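PDB 6YUB: adenylyltransferase and sulfurtransferase uba4 from Chaetomium thermophilum, which probably adenylates and then thiolates the C terminus of sulfur-carrier proteins for tRNA wobble-uridine thiolation and molybdenum cofactor synthesis, the modelled chain being its ThiF-family adenylyltransferase part. Local coordinates for residues Q29-A35 with A56-T60; P124-D130 with K150-A155; I165-P170 with A182-C188. All coordinates share one frame; numbering follows the deposited sequence. Where two conformers were deposited one is given.

Contact 1: residues Q29-A35 with A56-T60; sequences QLRLMNA and AGVGT
Gln29 of helix 25-33 grips the Schellman motif that ends helix 46-56 in this Rossmann-type fold. Its NE2 donates to Ala56 O over 3.1 Å in an almost straight bond (174° at the hydrogen), lying in the carbonyl plane of Ala56. The chain runs out with CG opposite the backbone N (chi1 -171°) and then bends at chi2, which turns the amide toward Ala56. Leu32 CD1 packs 3.7 Å from the same Ala56 O, Leu32 CD2 lies 4.2 Å from Val58 CG2, and Met33 CG rests 3.6 Å from Gly57 O. Farther along, Gly59 N donates to Leu32 O over 3.0 Å, while Ala35 N reaches that oxygen from the other face of its plane. At the positive phi of Gly57 (99°) a CB would be jammed against the preceding carbonyl O and would strike Gln29 NE2 as well. At Gly59 a side chain would overlap Met33 O, which takes a CA-H...O contact from Gly59 CA at 3.2 Å. With an alanine in place of Gln29, Ala56 O would probably be left with one side-chain donor, Gln18 NE2 of helix 9-19. In this second shell, Gln18 NE2 bonds both Gln29 OE1 and Ala56 O, fixing the amide's orientation.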
ATOM      1  N   GLN B  29       4.762 -23.318 -10.631  1.00 34.69           N
ATOM      2  CA  GLN B  29       3.333 -23.400 -10.897  1.00 31.31           C
ATOM      3  C   GLN B  29       2.729 -24.663 -10.299  1.00 28.93           C
ATOM      4  O   GLN B  29       1.638 -24.622  -9.718  1.00 33.17           O
ATOM      5  CB  GLN B  29       3.079 -23.350 -12.405  1.00 36.56           C
ATOM      6  CG  GLN B  29       1.614 -23.207 -12.761  1.00 34.43           C
ATOM      7  CD  GLN B  29       1.017 -21.924 -12.220  1.00 32.14           C
ATOM      8  OE1 GLN B  29       1.581 -20.846 -12.391  1.00 33.99           O
ATOM      9  NE2 GLN B  29      -0.123 -22.037 -11.547  1.00 33.97           N
ATOM     10  N   LEU B  30       3.408 -25.804 -10.445  1.00 31.78           N
ATOM     11  CA  LEU B  30       2.907 -27.037  -9.853  1.00 29.29           C
ATOM     12  C   LEU B  30       2.807 -26.930  -8.337  1.00 30.47           C
ATOM     13  O   LEU B  30       1.906 -27.524  -7.733  1.00 35.25           O
ATOM     14  CB  LEU B  30       3.806 -28.212 -10.234  1.00 31.37           C
ATOM     15  CG  LEU B  30       3.733 -28.676 -11.688  1.00 40.03           C
ATOM     16  CD1 LEU B  30       4.837 -29.681 -11.982  1.00 40.20           C
ATOM     17  CD2 LEU B  30       2.365 -29.272 -11.998  1.00 31.23           C
ATOM     18  N   ARG B  31       3.716 -26.181  -7.709  1.00 32.51           N
ATOM     19  CA  ARG B  31       3.664 -26.008  -6.262  1.00 29.45           C
ATOM     20  C   ARG B  31       2.425 -25.227  -5.846  1.00 30.11           C
ATOM     21  O   ARG B  31       1.837 -25.494  -4.789  1.00 29.87           O
ATOM     22  CB  ARG B  31       4.929 -25.317  -5.765  1.00 29.21           C
ATOM     23  CG  ARG B  31       6.111 -26.259  -5.648  1.00 36.28           C
ATOM     24  CD  ARG B  31       7.413 -25.515  -5.413  1.00 37.46           C
ATOM     25  NE  ARG B  31       8.557 -26.421  -5.463  1.00 42.41           N
ATOM     26  CZ  ARG B  31       9.824 -26.048  -5.295  1.00 44.92           C
ATOM     27  NH1 ARG B  31      10.119 -24.776  -5.066  1.00 43.09           N
ATOM     28  NH2 ARG B  31      10.791 -26.950  -5.360  1.00 44.29           N
ATOM     29  N   LEU B  32       2.017 -24.242  -6.650  1.00 31.48           N
ATOM     30  CA  LEU B  32       0.751 -23.566  -6.382  1.00 34.09           C
ATOM     31  C   LEU B  32      -0.424 -24.524  -6.567  1.00 32.29           C
ATOM     32  O   LEU B  32      -1.314 -24.610  -5.712  1.00 31.96           O
ATOM     33  CB  LEU B  32       0.599 -22.351  -7.294  1.00 33.89           C
ATOM     34  CG  LEU B  32       1.611 -21.228  -7.112  1.00 33.43           C
ATOM     35  CD1 LEU B  32       1.411 -20.161  -8.185  1.00 31.96           C
ATOM     36  CD2 LEU B  32       1.515 -20.625  -5.712  1.00 33.07           C
ATOM     37  N   MET B  33      -0.426 -25.272  -7.668  1.00 23.94           N
ATOM     38  CA  MET B  33      -1.557 -26.135  -7.998  1.00 30.46           C
ATOM     39  C   MET B  33      -1.679 -27.323  -7.053  1.00 41.09           C
ATOM     40  O   MET B  33      -2.774 -27.869  -6.909  1.00 43.21           O
ATOM     41  CB  MET B  33      -1.428 -26.630  -9.437  1.00 30.51           C
ATOM     42  CG  MET B  33      -1.456 -25.518 -10.469  1.00 42.41           C
ATOM     43  SD  MET B  33      -0.909 -26.062 -12.101  1.00 47.25           S
ATOM     44  CE  MET B  33      -2.009 -27.442 -12.395  1.00 45.90           C
ATOM     45  N   ASN B  34      -0.588 -27.737  -6.417  1.00 37.85           N
ATOM     46  CA  ASN B  34      -0.630 -28.807  -5.427  1.00 39.99           C
ATOM     47  C   ASN B  34      -0.816 -28.286  -4.011  1.00 37.84           C
ATOM     48  O   ASN B  34      -0.807 -29.084  -3.070  1.00 38.90           O
ATOM     49  CB  ASN B  34       0.655 -29.640  -5.508  1.00 37.94           C
ATOM     50  CG  ASN B  34       0.711 -30.497  -6.760  1.00 38.48           C
ATOM     51  OD1 ASN B  34      -0.295 -31.076  -7.173  1.00 37.59           O
ATOM     52  ND2 ASN B  34       1.887 -30.575  -7.376  1.00 36.92           N
ATOM     53  N   ALA B  35      -1.001 -26.982  -3.841  1.00 39.64           N
ATOM     54  CA  ALA B  35      -1.083 -26.377  -2.521  1.00 40.72           C
ATOM     55  C   ALA B  35      -2.531 -26.257  -2.060  1.00 38.16           C
ATOM     56  O   ALA B  35      -3.470 -26.274  -2.857  1.00 37.65           O
ATOM     57  CB  ALA B  35      -0.423 -24.995  -2.523  1.00 36.56           C
ATOM     58  N   ALA B  56      -3.943 -16.916  -9.710  1.00 28.70           N
ATOM     59  CA  ALA B  56      -2.612 -17.508  -9.799  1.00 32.14           C
ATOM     60  C   ALA B  56      -2.643 -19.027  -9.897  1.00 31.90           C
ATOM     61  O   ALA B  56      -1.636 -19.636 -10.275  1.00 27.09           O
ATOM     62  CB  ALA B  56      -1.773 -17.099  -8.578  1.00 33.80           C
ATOM     63  N   GLY B  57      -3.757 -19.656  -9.540  1.00 31.50           N
ATOM     64  CA  GLY B  57      -3.924 -21.079  -9.733  1.00 29.51           C
ATOM     65  C   GLY B  57      -3.690 -21.961  -8.523  1.00 30.57           C
ATOM     66  O   GLY B  57      -3.459 -23.165  -8.698  1.00 31.05           O
ATOM     67  N   VAL B  58      -3.733 -21.414  -7.310  1.00 31.07           N
ATOM     68  CA  VAL B  58      -3.638 -22.264  -6.128  1.00 35.46           C
ATOM     69  C   VAL B  58      -4.685 -23.358  -6.232  1.00 32.44           C
ATOM     70  O   VAL B  58      -5.865 -23.084  -6.458  1.00 31.10           O
ATOM     71  CB  VAL B  58      -3.793 -21.418  -4.846  1.00 36.02           C
ATOM     72  CG1 VAL B  58      -3.926 -22.317  -3.628  1.00 37.31           C
ATOM     73  CG2 VAL B  58      -2.596 -20.492  -4.691  1.00 32.97           C
ATOM     74  N   GLY B  59      -4.243 -24.609  -6.097  1.00 27.89           N
ATOM     75  CA  GLY B  59      -5.097 -25.727  -6.443  1.00 33.16           C
ATOM     76  C   GLY B  59      -6.312 -25.882  -5.548  1.00 33.64           C
ATOM     77  O   GLY B  59      -7.367 -26.333  -6.009  1.00 25.89           O
ATOM     78  N   THR B  60      -6.187 -25.532  -4.271  1.00 28.09           N
ATOM     79  CA  THR B  60      -7.279 -25.708  -3.320  1.00 30.37           C
ATOM     80  C   THR B  60      -7.345 -24.492  -2.414  1.00 31.57           C
ATOM     81  O   THR B  60      -6.373 -24.186  -1.712  1.00 33.01           O
ATOM     82  CB  THR B  60      -7.101 -26.982  -2.489  1.00 35.67           C
ATOM     83  OG1 THR B  60      -6.784 -28.080  -3.352  1.00 40.44           O
ATOM     84  CG2 THR B  60      -8.383 -27.297  -1.716  1.00 34.17           C
TER
HETATM   85  O   HOH W   1      -4.478 -28.515  -4.035  1.00 34.17           O

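Contact 2: residues P124-D130 with K150-A155; sequences PWDVILD and KPLVSA
Leu129 and Val153 lie side by side and point the same way, Leu129 CG 4.0 Å from Val153 CB, as expected of paired residues on parallel neighbours. Strands 127-130 and 152-155 run 10° apart and belong to a beta-alpha-beta crossover of the Rossmann-type sheet, connected through helix 135-148. On the opposite face Ile128 meets Leu152 at a slant, Ile128 CG2 4.1 Å from Leu152 CD1, and Ile128 CG1 packs on Lys150 CB. At the strand entrance the Val127 side chain crosses that of Pro151 at about a right angle, with Val127 CG2 near Pro151 CG. The backbone bonds confirm the register: Ile128 N to Pro151 O, Val153 N to Ile128 O and Asp130 N to Val153 O, with a weak closing bond from Ala155 N to Asp130 O. Lys150 bends at chi2 (-81°), which carries its ammonium group back over the start of the neighbouring segment. There NZ donates to Trp125 O at 2.6 Å, tilted 24° from the carbonyl plane, and also to Lys123 O. At the far end Asp130 is anchored through OD1 by Thr132 OG1, and its side chain is about 6 Å from that of Asn134, a predicted ATP-binding residue. Ser154 OG lies 3.1 Å from Asp130 OD2. A water donates to that same Asp130 OD2 at 2.7 Å and to Ala155 O at 2.7 Å.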
ATOM      1  N   PRO B 124      -6.385 -29.427   7.794  1.00 40.60           N
ATOM      2  CA  PRO B 124      -6.102 -29.964   6.456  1.00 39.85           C
ATOM      3  C   PRO B 124      -5.296 -29.055   5.537  1.00 38.07           C
ATOM      4  O   PRO B 124      -5.009 -29.465   4.405  1.00 41.94           O
ATOM      5  CB  PRO B 124      -7.511 -30.197   5.867  1.00 39.80           C
ATOM      6  CG  PRO B 124      -8.454 -30.153   7.034  1.00 42.33           C
ATOM      7  CD  PRO B 124      -7.827 -29.203   8.009  1.00 38.16           C
ATOM      8  N   TRP B 125      -4.912 -27.856   5.960  1.00 31.48           N
ATOM      9  CA  TRP B 125      -4.400 -26.846   5.042  1.00 36.87           C
ATOM     10  C   TRP B 125      -2.914 -26.589   5.241  1.00 35.26           C
ATOM     11  O   TRP B 125      -2.369 -26.766   6.331  1.00 34.33           O
ATOM     12  CB  TRP B 125      -5.199 -25.542   5.201  1.00 32.98           C
ATOM     13  CG  TRP B 125      -6.669 -25.777   5.013  1.00 32.75           C
ATOM     14  CD1 TRP B 125      -7.589 -26.040   5.984  1.00 32.33           C
ATOM     15  CD2 TRP B 125      -7.382 -25.798   3.769  1.00 32.81           C
ATOM     16  NE1 TRP B 125      -8.829 -26.221   5.427  1.00 26.77           N
ATOM     17  CE2 TRP B 125      -8.731 -26.074   4.068  1.00 31.84           C
ATOM     18  CE3 TRP B 125      -7.012 -25.600   2.433  1.00 28.59           C
ATOM     19  CZ2 TRP B 125      -9.714 -26.159   3.082  1.00 28.12           C
ATOM     20  CZ3 TRP B 125      -7.984 -25.692   1.456  1.00 33.97           C
ATOM     21  CH2 TRP B 125      -9.327 -25.967   1.787  1.00 33.11           C
ATOM     22  N   ASP B 126      -2.258 -26.172   4.163  1.00 42.43           N
ATOM     23  CA  ASP B 126      -0.818 -25.982   4.151  1.00 41.80           C
ATOM     24  C   ASP B 126      -0.408 -24.606   4.665  1.00 43.01           C
ATOM     25  O   ASP B 126       0.519 -24.497   5.471  1.00 43.23           O
ATOM     26  CB  ASP B 126      -0.265 -26.185   2.734  1.00 41.76           C
ATOM     27  CG  ASP B 126      -0.578 -27.557   2.176  1.00 45.58           C
ATOM     28  OD1 ASP B 126      -0.595 -28.529   2.961  1.00 50.17           O
ATOM     29  OD2 ASP B 126      -0.807 -27.663   0.952  1.00 47.54           O
ATOM     30  N   VAL B 127      -1.083 -23.560   4.200  1.00 38.18           N
ATOM     31  CA  VAL B 127      -0.794 -22.192   4.607  1.00 33.88           C
ATOM     32  C   VAL B 127      -2.089 -21.551   5.079  1.00 31.38           C
ATOM     33  O   VAL B 127      -3.137 -21.705   4.443  1.00 30.57           O
ATOM     34  CB  VAL B 127      -0.173 -21.370   3.460  1.00 30.03           C
ATOM     35  CG1 VAL B 127       0.004 -19.918   3.882  1.00 30.27           C
ATOM     36  CG2 VAL B 127       1.149 -21.977   3.034  1.00 30.47           C
ATOM     37  N   ILE B 128      -2.016 -20.832   6.196  1.00 28.69           N
ATOM     38  CA  ILE B 128      -3.186 -20.218   6.812  1.00 30.92           C
ATOM     39  C   ILE B 128      -3.086 -18.710   6.638  1.00 24.79           C
ATOM     40  O   ILE B 128      -2.045 -18.118   6.925  1.00 33.67           O
ATOM     41  CB  ILE B 128      -3.309 -20.582   8.303  1.00 25.88           C
ATOM     42  CG1 ILE B 128      -3.131 -22.084   8.517  1.00 26.68           C
ATOM     43  CG2 ILE B 128      -4.639 -20.113   8.842  1.00 23.31           C
ATOM     44  CD1 ILE B 128      -4.068 -22.944   7.719  1.00 28.67           C
ATOM     45  N   LEU B 129      -4.166 -18.092   6.176  1.00 29.66           N
ATOM     46  CA  LEU B 129      -4.275 -16.641   6.106  1.00 31.73           C
ATOM     47  C   LEU B 129      -5.389 -16.202   7.045  1.00 34.86           C
ATOM     48  O   LEU B 129      -6.541 -16.641   6.905  1.00 34.35           O
ATOM     49  CB  LEU B 129      -4.549 -16.175   4.680  1.00 30.63           C
ATOM     50  CG  LEU B 129      -3.338 -16.037   3.746  1.00 38.72           C
ATOM     51  CD1 LEU B 129      -2.636 -17.373   3.580  1.00 41.77           C
ATOM     52  CD2 LEU B 129      -3.765 -15.480   2.386  1.00 38.25           C
ATOM     53  N   ASP B 130      -5.049 -15.360   8.015  1.00 28.65           N
ATOM     54  CA  ASP B 130      -6.037 -14.782   8.919  1.00 31.82           C
ATOM     55  C   ASP B 130      -6.544 -13.478   8.309  1.00 31.09           C
ATOM     56  O   ASP B 130      -5.821 -12.476   8.282  1.00 35.54           O
ATOM     57  CB  ASP B 130      -5.441 -14.536  10.304  1.00 36.04           C
ATOM     58  CG  ASP B 130      -6.202 -13.474  11.084  1.00 40.76           C
ATOM     59  OD1 ASP B 130      -7.421 -13.653  11.306  1.00 41.92           O
ATOM     60  OD2 ASP B 130      -5.587 -12.452  11.455  1.00 46.32           O
ATOM     61  N   LYS B 150       1.634 -24.851  11.501  1.00 31.62           N
ATOM     62  CA  LYS B 150       1.227 -24.218  10.261  1.00 38.32           C
ATOM     63  C   LYS B 150       1.856 -22.837  10.133  1.00 34.97           C
ATOM     64  O   LYS B 150       1.965 -22.117  11.130  1.00 34.97           O
ATOM     65  CB  LYS B 150      -0.308 -24.074  10.189  1.00 39.66           C
ATOM     66  CG  LYS B 150      -1.071 -25.360  10.425  1.00 40.51           C
ATOM     67  CD  LYS B 150      -1.116 -26.220   9.173  1.00 45.37           C
ATOM     68  CE  LYS B 150      -1.499 -27.654   9.512  1.00 47.06           C
ATOM     69  NZ  LYS B 150      -2.135 -28.360   8.371  1.00 40.67           N
ATOM     70  N   PRO B 151       2.281 -22.443   8.932  1.00 35.97           N
ATOM     71  CA  PRO B 151       2.673 -21.045   8.714  1.00 33.06           C
ATOM     72  C   PRO B 151       1.443 -20.159   8.592  1.00 34.64           C
ATOM     73  O   PRO B 151       0.445 -20.528   7.961  1.00 33.40           O
ATOM     74  CB  PRO B 151       3.463 -21.097   7.400  1.00 32.84           C
ATOM     75  CG  PRO B 151       2.843 -22.232   6.651  1.00 37.82           C
ATOM     76  CD  PRO B 151       2.415 -23.252   7.701  1.00 42.10           C
ATOM     77  N   LEU B 152       1.526 -18.978   9.195  1.00 26.76           N
ATOM     78  CA  LEU B 152       0.394 -18.069   9.295  1.00 30.04           C
ATOM     79  C   LEU B 152       0.736 -16.726   8.670  1.00 28.69           C
ATOM     80  O   LEU B 152       1.755 -16.115   9.012  1.00 29.61           O
ATOM     81  CB  LEU B 152      -0.016 -17.877  10.761  1.00 28.40           C
ATOM     82  CG  LEU B 152      -1.026 -16.776  11.075  1.00 29.29           C
ATOM     83  CD1 LEU B 152      -2.354 -17.042  10.378  1.00 30.98           C
ATOM     84  CD2 LEU B 152      -1.226 -16.658  12.581  1.00 31.53           C
ATOM     85  N   VAL B 153      -0.113 -16.272   7.754  1.00 25.57           N
ATOM     86  CA  VAL B 153      -0.034 -14.921   7.206  1.00 26.08           C
ATOM     87  C   VAL B 153      -1.223 -14.151   7.770  1.00 28.31           C
ATOM     88  O   VAL B 153      -2.375 -14.412   7.406  1.00 33.69           O
ATOM     89  CB  VAL B 153      -0.040 -14.922   5.674  1.00 33.90           C
ATOM     90  CG1 VAL B 153       0.192 -13.517   5.136  1.00 34.79           C
ATOM     91  CG2 VAL B 153       1.015 -15.888   5.138  1.00 34.02           C
ATOM     92  N   SER B 154      -0.952 -13.208   8.665  1.00 31.06           N
ATOM     93  CA  SER B 154      -1.992 -12.482   9.379  1.00 37.94           C
ATOM     94  C   SER B 154      -1.939 -10.998   9.039  1.00 40.45           C
ATOM     95  O   SER B 154      -0.860 -10.398   8.995  1.00 42.83           O
ATOM     96  CB  SER B 154      -1.844 -12.682  10.897  1.00 35.36           C
ATOM     97  OG  SER B 154      -2.599 -11.721  11.614  1.00 41.89           O
ATOM     98  N   ALA B 155      -3.111 -10.417   8.799  1.00 29.94           N
ATOM     99  CA  ALA B 155      -3.253  -8.996   8.509  1.00 30.95           C
ATOM    100  C   ALA B 155      -4.402  -8.437   9.336  1.00 28.94           C
ATOM    101  O   ALA B 155      -5.235  -9.179   9.857  1.00 35.33           O
ATOM    102  CB  ALA B 155      -3.501  -8.746   7.015  1.00 33.38           C
TER
HETATM  103  O   HOH W   2      -7.347 -10.483  10.815  1.00 53.54           O

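Contact 3: residues I165-P170 with A182-C188; sequences IVLNCP and APCYRCC. With ZN (zinc ion), chain E.
Leu167 is the tightly packed centre of the contact between the end of strand 161-167 and the CxxC turn of a four-cysteine zinc site. Its two methyl groups split the work: CD1 sits at the edge of the Tyr185 ring, near the ring plane, and 3.8 Å from Tyr185 CB, while CD2 lies 3.9 Å from Cys188 SG. Ile165, extended with CG1 opposite its backbone N (chi1 -173°), brings CD1 to the same sulfur at 4.0 Å. Asn168 N donates to Pro183 O over 2.9 Å, approaching at a C=O...N angle of 162°, and Ala182 CB fits 3.6 Å from Cys169 N, where the chain turns toward the cis peptide before Pro170. The metal side is looser across the interface, for Cys187 makes no contact with segment 165-170 and belongs instead to the zinc. In one of two modelled conformers, Cys184 SG and Cys187 SG each bind the ion at 2.3 Å, Cys279 and Cys282 completing the site. In that conformer the two residues also form a capping box, each backbone N donating to the other's sulfur, so one turn both starts helix 185-188 and presents two ligands. A water donates to both Asn168 OD1 and Ala182 O, bridging the segments, whereas Asn168 ND2 is held by Lys150 O. Helix 135-148 receives Tyr185, whose OH bonds Arg138 and whose ring meets Tyr139 edge-to-face; Cys169, by contrast, packs on Ile225 of helix 208-228.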
ATOM      1  N   ILE B 165       2.009  -9.567   8.747  1.00 37.73           N
ATOM      2  CA  ILE B 165       3.176 -10.257   9.281  1.00 39.67           C
ATOM      3  C   ILE B 165       3.040 -11.745   8.992  1.00 30.33           C
ATOM      4  O   ILE B 165       1.943 -12.306   9.053  1.00 37.45           O
ATOM      5  CB  ILE B 165       3.345  -9.986  10.795  1.00 42.63           C
ATOM      6  CG1 ILE B 165       4.666 -10.575  11.291  1.00 42.38           C
ATOM      7  CG2 ILE B 165       2.173 -10.567  11.578  1.00 38.96           C
ATOM      8  CD1 ILE B 165       5.160  -9.953  12.576  1.00 45.48           C
ATOM      9  N   VAL B 166       4.169 -12.377   8.685  1.00 35.02           N
ATOM     10  CA  VAL B 166       4.255 -13.820   8.492  1.00 28.50           C
ATOM     11  C   VAL B 166       4.795 -14.435   9.776  1.00 33.08           C
ATOM     12  O   VAL B 166       5.838 -14.002  10.298  1.00 28.21           O
ATOM     13  CB  VAL B 166       5.150 -14.170   7.292  1.00 34.74           C
ATOM     14  CG1 VAL B 166       5.204 -15.678   7.075  1.00 34.33           C
ATOM     15  CG2 VAL B 166       4.653 -13.467   6.041  1.00 33.93           C
ATOM     16  N   LEU B 167       4.086 -15.439  10.290  1.00 33.20           N
ATOM     17  CA  LEU B 167       4.385 -16.015  11.593  1.00 34.06           C
ATOM     18  C   LEU B 167       4.590 -17.518  11.470  1.00 32.44           C
ATOM     19  O   LEU B 167       4.017 -18.174  10.593  1.00 34.03           O
ATOM     20  CB  LEU B 167       3.257 -15.725  12.599  1.00 31.28           C
ATOM     21  CG  LEU B 167       2.932 -14.252  12.837  1.00 30.71           C
ATOM     22  CD1 LEU B 167       1.550 -14.093  13.460  1.00 34.06           C
ATOM     23  CD2 LEU B 167       3.995 -13.611  13.720  1.00 35.00           C
ATOM     24  N   ASN B 168       5.412 -18.052  12.367  1.00 32.17           N
ATOM     25  CA  ASN B 168       5.636 -19.493  12.484  1.00 32.84           C
ATOM     26  C   ASN B 168       5.975 -20.110  11.131  1.00 35.15           C
ATOM     27  O   ASN B 168       5.489 -21.184  10.771  1.00 35.13           O
ATOM     28  CB  ASN B 168       4.420 -20.179  13.108  1.00 31.73           C
ATOM     29  CG  ASN B 168       4.715 -21.598  13.551  1.00 34.23           C
ATOM     30  OD1 ASN B 168       5.817 -21.902  14.004  1.00 38.39           O
ATOM     31  ND2 ASN B 168       3.724 -22.479  13.418  1.00 34.99           N
ATOM     32  N   CYS B 169       6.825 -19.422  10.373  1.00 35.01           N
ATOM     33  CA  CYS B 169       7.236 -19.886   9.051  1.00 35.68           C
ATOM     34  C   CYS B 169       8.750 -19.795   8.958  1.00 29.91           C
ATOM     35  O   CYS B 169       9.307 -18.689   9.097  1.00 32.98           O
ATOM     36  CB  CYS B 169       6.570 -19.050   7.953  1.00 33.32           C
ATOM     37  SG  CYS B 169       6.824 -19.691   6.283  1.00 35.81           S
ATOM     38  N   PRO B 170       9.466 -20.919   8.752  1.00 28.59           N
ATOM     39  CA  PRO B 170       8.912 -22.286   8.725  1.00 31.16           C
ATOM     40  C   PRO B 170       8.463 -22.722  10.117  1.00 28.33           C
ATOM     41  O   PRO B 170       9.108 -22.353  11.095  1.00 31.34           O
ATOM     42  CB  PRO B 170      10.077 -23.132   8.211  1.00 34.37           C
ATOM     43  CG  PRO B 170      11.305 -22.368   8.598  1.00 33.39           C
ATOM     44  CD  PRO B 170      10.923 -20.908   8.512  1.00 31.33           C
ATOM     45  N   ALA B 182      10.852 -19.061  14.287  1.00 36.15           N
ATOM     46  CA  ALA B 182      10.013 -17.917  13.984  1.00 35.72           C
ATOM     47  C   ALA B 182       9.045 -17.649  15.134  1.00 39.33           C
ATOM     48  O   ALA B 182       8.666 -18.565  15.874  1.00 36.62           O
ATOM     49  CB  ALA B 182       9.235 -18.159  12.693  1.00 39.86           C
ATOM     50  N   PRO B 183       8.620 -16.402  15.304  1.00 35.93           N
ATOM     51  CA  PRO B 183       7.696 -16.082  16.395  1.00 33.65           C
ATOM     52  C   PRO B 183       6.262 -16.458  16.062  1.00 34.20           C
ATOM     53  O   PRO B 183       5.896 -16.697  14.908  1.00 32.75           O
ATOM     54  CB  PRO B 183       7.837 -14.561  16.534  1.00 36.46           C
ATOM     55  CG  PRO B 183       8.142 -14.105  15.138  1.00 36.41           C
ATOM     56  CD  PRO B 183       8.971 -15.212  14.505  1.00 35.67           C
ATOM     57  N   CYS B 184       5.446 -16.514  17.116  1.00 34.75           N
ATOM     58  CA  CYS B 184       4.002 -16.574  16.971  1.00 41.97           C
ATOM     59  C   CYS B 184       3.431 -15.179  17.241  1.00 43.27           C
ATOM     60  O   CYS B 184       4.162 -14.230  17.549  1.00 38.77           O
ATOM     61  CB  CYS B 184       3.406 -17.619  17.912  1.00 38.41           C
ATOM     62  SG  CYS B 184       2.880 -16.964  19.486  0.99 36.18           S
ATOM     63  N   TYR B 185       2.106 -15.050  17.131  1.00 39.33           N
ATOM     64  CA  TYR B 185       1.489 -13.737  17.306  1.00 43.13           C
ATOM     65  C   TYR B 185       1.652 -13.223  18.734  1.00 43.36           C
ATOM     66  O   TYR B 185       1.747 -12.008  18.944  1.00 40.87           O
ATOM     67  CB  TYR B 185       0.009 -13.793  16.919  1.00 40.87           C
ATOM     68  CG  TYR B 185      -0.645 -12.432  16.779  1.00 41.90           C
ATOM     69  CD1 TYR B 185      -0.484 -11.677  15.624  1.00 47.46           C
ATOM     70  CD2 TYR B 185      -1.428 -11.908  17.797  1.00 42.95           C
ATOM     71  CE1 TYR B 185      -1.081 -10.431  15.490  1.00 45.98           C
ATOM     72  CE2 TYR B 185      -2.029 -10.666  17.674  1.00 41.88           C
ATOM     73  CZ  TYR B 185      -1.850  -9.933  16.521  1.00 47.24           C
ATOM     74  OH  TYR B 185      -2.445  -8.696  16.397  1.00 48.11           O
ATOM     75  N   ARG B 186       1.685 -14.119  19.723  1.00 36.42           N
ATOM     76  CA  ARG B 186       1.906 -13.683  21.098  1.00 41.84           C
ATOM     77  C   ARG B 186       3.344 -13.217  21.299  1.00 47.53           C
ATOM     78  O   ARG B 186       3.592 -12.254  22.033  1.00 45.73           O
ATOM     79  CB  ARG B 186       1.573 -14.811  22.071  1.00 40.78           C
ATOM     80  CG  ARG B 186       0.087 -15.079  22.240  1.00 40.93           C
ATOM     81  CD  ARG B 186      -0.145 -16.277  23.145  1.00 36.97           C
ATOM     82  NE  ARG B 186      -1.532 -16.725  23.120  1.00 39.79           N
ATOM     83  CZ  ARG B 186      -2.493 -16.255  23.911  1.00 40.96           C
ATOM     84  NH1 ARG B 186      -2.226 -15.313  24.807  1.00 43.63           N
ATOM     85  NH2 ARG B 186      -3.722 -16.731  23.805  1.00 42.43           N
ATOM     86  N   CYS B 187       4.306 -13.892  20.660  1.00 48.09           N
ATOM     87  CA  CYS B 187       5.694 -13.458  20.738  1.00 52.30           C
ATOM     88  C   CYS B 187       5.841 -11.988  20.367  1.00 60.85           C
ATOM     89  O   CYS B 187       6.720 -11.296  20.893  1.00 64.28           O
ATOM     90  CB  CYS B 187       6.572 -14.304  19.812  1.00 49.70           C
ATOM     91  SG  CYS B 187       6.813 -16.017  20.301  1.00 46.95           S
ATOM     92  N   CYS B 188       4.991 -11.496  19.465  1.00 53.16           N
ATOM     93  CA  CYS B 188       5.102 -10.134  18.963  1.00 57.24           C
ATOM     94  C   CYS B 188       4.247  -9.144  19.747  1.00 61.80           C
ATOM     95  O   CYS B 188       4.665  -7.998  19.951  1.00 61.49           O
ATOM     96  CB  CYS B 188       4.696 -10.083  17.485  1.00 57.83           C
ATOM     97  SG  CYS B 188       5.589 -11.214  16.399  1.00 53.90           S
TER
HETATM   98 ZN    ZN E 401       4.844 -17.175  20.670  1.00 38.87          ZN
HETATM   99  O   HOH W   3       8.575 -21.345  14.798  1.00 49.21           O

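From the N terminus, contact 1 closes first, bringing the chain back after strand 36-40 and helix 46-56 and leading into strand 60-64. Contact 2 then closes round helix 135-148, and contact 3 round an 11-residue connection without helix or strand. The three follow in series; none encloses or crosses another. Contact 1 touches contact 2 through Thr60 CG2, 3.6 Å from Trp125 CZ3. Contacts 2 and 3 join in the sheet, where strands 152-158 and 161-167 are antiparallel neighbours and Leu152 O lies 2.7 Å from Leu167 N, a probable hydrogen bond. Contacts 1 and 3 stay about 13 Å apart at their nearest atoms; contact 2 touches both, meeting Thr60 and Ala35 of the one and segment 165-170 of the other.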